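Local structure of trehalose synthase regulatory protein (Candida albicans, 5HUS) at residues E261-L266 with T273-L278; G250-I255 with T286-T291. The protein is probably a regulatory subunit of the trehalose synthase complex of this yeast, with a C-terminal domain of the trehalose-phosphatase family. All coordinates share one frame; numbering follows the deposited sequence.

Contact 1: E261-L266 with T273-L278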
loop_
_atom_site.group_PDB
_atom_site.type_symbol
_atom_site.label_atom_id
_atom_site.label_comp_id
_atom_site.label_asym_id
_atom_site.label_seq_id
_atom_site.Cartn_x
_atom_site.Cartn_y
_atom_site.Cartn_z
ATOM N N GLU A 261 -7.658 3.671 8.895
ATOM C CA GLU A 261 -8.174 3.261 10.195
ATOM C C GLU A 261 -7.064 2.718 11.091
ATOM O O GLU A 261 -7.033 3.004 12.292
ATOM C CB GLU A 261 -9.283 2.226 10.012
ATOM C CG GLU A 261 -10.538 2.796 9.367
ATOM C CD GLU A 261 -11.586 1.735 9.085
ATOM O OE1 GLU A 261 -11.468 0.625 9.635
ATOM O OE2 GLU A 261 -12.526 2.013 8.310
ATOM N N TYR A 262 -6.140 1.956 10.509
ATOM C CA TYR A 262 -5.021 1.413 11.279
ATOM C C TYR A 262 -4.079 2.507 11.778
ATOM O O TYR A 262 -3.712 2.532 12.955
ATOM C CB TYR A 262 -4.233 0.386 10.450
ATOM C CG TYR A 262 -2.998 -0.134 11.164
ATOM C CD1 TYR A 262 -3.083 -0.661 12.450
ATOM C CD2 TYR A 262 -1.749 -0.094 10.559
ATOM C CE1 TYR A 262 -1.957 -1.130 13.111
ATOM C CE2 TYR A 262 -0.619 -0.564 11.207
ATOM C CZ TYR A 262 -0.727 -1.079 12.487
ATOM O OH TYR A 262 0.393 -1.551 13.136
ATOM N N VAL A 263 -3.680 3.412 10.886
ATOM C CA VAL A 263 -2.774 4.481 11.274
ATOM C C VAL A 263 -3.455 5.414 12.274
ATOM O O VAL A 263 -2.817 5.882 13.211
ATOM C CB VAL A 263 -2.270 5.267 10.044
ATOM C CG1 VAL A 263 -1.476 6.488 10.471
ATOM C CG2 VAL A 263 -1.412 4.347 9.186
ATOM N N ASN A 264 -4.752 5.660 12.091
ATOM C CA ASN A 264 -5.516 6.461 13.056
ATOM C C ASN A 264 -5.485 5.839 14.446
ATOM O O ASN A 264 -5.352 6.541 15.451
ATOM C CB ASN A 264 -6.971 6.628 12.608
ATOM C CG ASN A 264 -7.127 7.651 11.501
ATOM O OD1 ASN A 264 -6.207 8.409 11.212
ATOM N ND2 ASN A 264 -8.301 7.681 10.884
ATOM N N SER A 265 -5.593 4.517 14.488
ATOM C CA SER A 265 -5.632 3.784 15.748
ATOM C C SER A 265 -4.278 3.773 16.456
ATOM O O SER A 265 -4.209 3.524 17.656
ATOM C CB SER A 265 -6.115 2.352 15.512
ATOM O OG SER A 265 -5.091 1.520 14.988
ATOM N N LEU A 266 -3.206 4.062 15.722
ATOM C CA LEU A 266 -1.861 4.067 16.298
ATOM C C LEU A 266 -1.628 5.227 17.256
ATOM O O LEU A 266 -0.599 5.282 17.931
ATOM C CB LEU A 266 -0.803 4.108 15.190
ATOM C CG LEU A 266 -0.629 2.816 14.393
ATOM C CD1 LEU A 266 0.372 3.018 13.257
ATOM C CD2 LEU A 266 -0.191 1.677 15.303
ATOM N N THR A 273 -0.155 11.052 14.855
ATOM C CA THR A 273 -0.541 10.298 13.665
ATOM C C THR A 273 -1.301 11.233 12.745
ATOM O O THR A 273 -1.949 12.174 13.200
ATOM C CB THR A 273 -1.412 9.051 13.991
ATOM O OG1 THR A 273 -2.686 9.463 14.507
ATOM C CG2 THR A 273 -0.719 8.150 15.007
ATOM N N LEU A 274 -1.203 10.997 11.445
ATOM C CA LEU A 274 -1.919 11.816 10.484
ATOM C C LEU A 274 -2.258 10.959 9.277
ATOM O O LEU A 274 -1.411 10.242 8.760
ATOM C CB LEU A 274 -1.087 13.038 10.074
ATOM C CG LEU A 274 -1.707 14.130 9.187
ATOM C CD1 LEU A 274 -0.949 15.439 9.378
ATOM C CD2 LEU A 274 -1.713 13.751 7.707
ATOM N N THR A 275 -3.507 11.029 8.848
ATOM C CA THR A 275 -3.928 10.365 7.629
ATOM C C THR A 275 -4.460 11.415 6.661
ATOM O O THR A 275 -5.203 12.316 7.058
ATOM C CB THR A 275 -5.003 9.304 7.901
ATOM O OG1 THR A 275 -6.049 9.878 8.693
ATOM C CG2 THR A 275 -4.405 8.122 8.653
ATOM N N VAL A 276 -4.069 11.303 5.399
ATOM C CA VAL A 276 -4.507 12.255 4.385
ATOM C C VAL A 276 -4.798 11.525 3.081
ATOM O O VAL A 276 -4.051 10.630 2.675
ATOM C CB VAL A 276 -3.456 13.371 4.159
ATOM C CG1 VAL A 276 -2.076 12.778 3.901
ATOM C CG2 VAL A 276 -3.872 14.282 3.018
ATOM N N THR A 277 -5.905 11.879 2.440
ATOM C CA THR A 277 -6.267 11.247 1.185
ATOM C C THR A 277 -6.250 12.240 0.036
ATOM O O THR A 277 -6.546 13.420 0.220
ATOM C CB THR A 277 -7.661 10.590 1.248
ATOM O OG1 THR A 277 -7.921 9.919 0.010
ATOM C CG2 THR A 277 -8.758 11.622 1.492
ATOM N N LEU A 278 -5.875 11.745 -1.136
ATOM C CA LEU A 278 -6.033 12.485 -2.380
ATOM C C LEU A 278 -7.507 12.524 -2.747
ATOM O O LEU A 278 -8.178 11.494 -2.743
ATOM C CB LEU A 278 -5.212 11.839 -3.496
ATOM C CG LEU A 278 -3.700 12.033 -3.387
ATOM C CD1 LEU A 278 -2.961 11.015 -4.243
ATOM C CD2 LEU A 278 -3.337 13.442 -3.811
HETATM O O HOH W 1 -4.451 9.866 12.609
#
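The first torsions of Asn264 on helix 254-265 and Thr275 on strand 272-278 turn their polar groups together: Asn264 sets CG opposite its carbonyl carbon (chi1 -77°), while Thr275 holds OG1 between its backbone N and carbonyl carbon (chi1 50°). The hydroxyl thereby lies beside the amide, the two side chains crossing at about a right angle, and Thr275 OG1 donates to Asn264 OD1 over 2.9 Å. The bond lies in the carbonyl plane on a lone pair, with a C=O...donor angle of 124°; the same hydroxyl oxygen is also hydrogen-bonded to Thr291 N. A water donates to Asn264 OD1 over 2.7 Å and sits 2.6 Å from Thr273 OG1, so two donors grip OD1. Asn264 ND2 binds Ala289 O, and this further bond should fix the turn of the amide. The remainder is packing. Thr273 CB and CG2 each lie 3.6 Å from Val263 O, Val263 CG1 passes Thr275 CG2 at 3.8 Å, and Thr273 CG2 packs 4.0 Å from Leu266 CB. Helix turn 261-265 runs nearly antiparallel to 273-278, as the return leg of a beta-alpha-beta unit demands; Val263 also touches Tyr248 of strand 243-250, and Leu266 reaches Leu209 of helix 200-213.

Contact 2: G250-I255 with T286-T291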
loop_
_atom_site.group_PDB
_atom_site.type_symbol
_atom_site.label_atom_id
_atom_site.label_comp_id
_atom_site.label_asym_id
_atom_site.label_seq_id
_atom_site.Cartn_x
_atom_site.Cartn_y
_atom_site.Cartn_z
ATOM N N GLY A 250 -2.878 8.267 0.984
ATOM C CA GLY A 250 -3.342 7.361 -0.044
ATOM C C GLY A 250 -4.437 7.958 -0.894
ATOM O O GLY A 250 -4.508 9.177 -1.075
ATOM N N GLY A 251 -5.281 7.086 -1.424
ATOM C CA GLY A 251 -6.442 7.502 -2.180
ATOM C C GLY A 251 -7.704 7.028 -1.492
ATOM O O GLY A 251 -7.719 6.803 -0.285
ATOM N N LEU A 252 -8.767 6.877 -2.268
ATOM C CA LEU A 252 -10.048 6.458 -1.724
ATOM C C LEU A 252 -10.402 5.080 -2.243
ATOM O O LEU A 252 -11.251 4.932 -3.126
ATOM C CB LEU A 252 -11.140 7.460 -2.092
ATOM C CG LEU A 252 -10.904 8.873 -1.569
ATOM C CD1 LEU A 252 -11.746 9.873 -2.336
ATOM C CD2 LEU A 252 -11.206 8.938 -0.081
ATOM N N THR A 253 -9.711 4.074 -1.724
ATOM C CA THR A 253 -10.024 2.686 -2.026
ATOM C C THR A 253 -10.285 1.968 -0.711
ATOM O O THR A 253 -9.972 2.502 0.349
ATOM C CB THR A 253 -8.886 1.978 -2.784
ATOM O OG1 THR A 253 -7.725 1.902 -1.948
ATOM C CG2 THR A 253 -8.538 2.729 -4.060
ATOM N N SER A 254 -10.847 0.765 -0.783
ATOM C CA SER A 254 -11.128 -0.020 0.418
ATOM C C SER A 254 -9.847 -0.340 1.175
ATOM O O SER A 254 -9.828 -0.388 2.409
ATOM C CB SER A 254 -11.856 -1.318 0.055
ATOM O OG SER A 254 -13.118 -1.042 -0.520
ATOM N N ILE A 255 -8.776 -0.562 0.424
ATOM C CA ILE A 255 -7.490 -0.894 1.015
ATOM C C ILE A 255 -6.880 0.329 1.693
ATOM O O ILE A 255 -6.329 0.220 2.787
ATOM C CB ILE A 255 -6.528 -1.469 -0.040
ATOM C CG1 ILE A 255 -6.952 -2.901 -0.378
ATOM C CG2 ILE A 255 -5.089 -1.439 0.458
ATOM C CD1 ILE A 255 -5.966 -3.658 -1.232
ATOM N N THR A 286 -17.598 10.435 -1.634
ATOM C CA THR A 286 -17.140 9.154 -1.102
ATOM C C THR A 286 -16.720 9.287 0.362
ATOM O O THR A 286 -16.022 10.228 0.735
ATOM C CB THR A 286 -15.957 8.582 -1.908
ATOM O OG1 THR A 286 -14.753 9.271 -1.550
ATOM C CG2 THR A 286 -16.201 8.727 -3.400
ATOM N N LYS A 287 -17.146 8.337 1.188
ATOM C CA LYS A 287 -16.815 8.360 2.608
ATOM C C LYS A 287 -15.388 7.878 2.865
ATOM O O LYS A 287 -14.891 6.988 2.175
ATOM C CB LYS A 287 -17.811 7.502 3.394
ATOM C CG LYS A 287 -19.224 8.060 3.398
ATOM C CD LYS A 287 -19.293 9.357 4.191
ATOM C CE LYS A 287 -20.644 10.033 4.033
ATOM N NZ LYS A 287 -20.888 10.441 2.621
ATOM N N THR A 288 -14.734 8.471 3.861
ATOM C CA THR A 288 -13.368 8.087 4.206
ATOM C C THR A 288 -13.061 8.278 5.686
ATOM O O THR A 288 -13.692 9.093 6.366
ATOM C CB THR A 288 -12.335 8.887 3.397
ATOM O OG1 THR A 288 -11.016 8.437 3.730
ATOM C CG2 THR A 288 -12.450 10.375 3.709
ATOM N N ALA A 289 -12.076 7.528 6.174
ATOM C CA ALA A 289 -11.613 7.660 7.548
ATOM C C ALA A 289 -10.379 8.553 7.628
ATOM O O ALA A 289 -9.902 8.857 8.721
ATOM C CB ALA A 289 -11.314 6.298 8.143
ATOM N N ALA A 290 -9.860 8.968 6.472
ATOM C CA ALA A 290 -8.746 9.912 6.450
ATOM C C ALA A 290 -9.171 11.223 7.107
ATOM O O ALA A 290 -10.294 11.684 6.915
ATOM C CB ALA A 290 -8.262 10.160 5.022
ATOM N N THR A 291 -8.277 11.813 7.889
ATOM C CA THR A 291 -8.586 13.080 8.551
ATOM C C THR A 291 -8.526 14.249 7.578
ATOM O O THR A 291 -9.389 15.132 7.597
ATOM C CB THR A 291 -7.620 13.359 9.716
ATOM O OG1 THR A 291 -7.590 12.232 10.597
ATOM C CG2 THR A 291 -8.050 14.605 10.489
#
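Leu252 carries the whole of its side of this contact, lying against Thr286 and Thr288 just beyond the end of strand 243-250, and its side chain can be followed outward atom by atom. CB points toward the facing loop and comes no nearer than 4.1 Å to Thr286 OG1. CG, set opposite the carbonyl carbon (chi1 -60°), lies slightly closer to that oxygen, and there the chain forks. One branch, CD1, ends 3.2 Å from Thr286 OG1, a close approach of a methyl to a hydroxyl oxygen. The other, CD2, turns to Thr288, where it meets CB at 3.7 Å and OG1 at 3.8 Å, while staying within 3.9 Å of Thr286 OG1; the Leu252 and Thr288 side chains cross at about a right angle. One leucine thus spans two threonines.

Both hydroxyls have their polar partners elsewhere. Thr286 OG1 is hydrogen-bonded to Asn283 O. Thr288 places OG1 opposite its backbone N (chi1 -178°), and from there the oxygen accepts from Ala290 N over 3.0 Å at an N-H...acceptor angle of 165°, closing an ST turn; it is also bonded to Glu257 OE2 of helix 254-265, whose OE1 takes Ala289 N.

No hydrogen bond joins the two segments directly, so their contact is purely one of van der Waals packing. Its chemistry implies a division of labour: turn and carboxylate bonds shape the threonine-bearing loop, and a single aliphatic side chain lies against the result.

Contacts 1 and 2 have centres about 10 Å apart, on the same side of the centre of the chain, and both draw on helix 254-265. In sequence, contact 1 is nested within the loop closed by contact 2: 250-255 leads into the helix, 261-266 belongs to its far end, 273-278 is the next strand, and 286-291 leads on to strand 292-294. The two meet directly. Leu278 N lies 2.9 Å from Gly250 O, a probable hydrogen bond between neighbouring parallel strands, and Thr277 OG1 packs 3.4 Å from Leu252 CD2. Together they join the helix and the loop before strand 292-294 to the strands of one beta-alpha-beta unit in the central sheet of this HAD-clan domain.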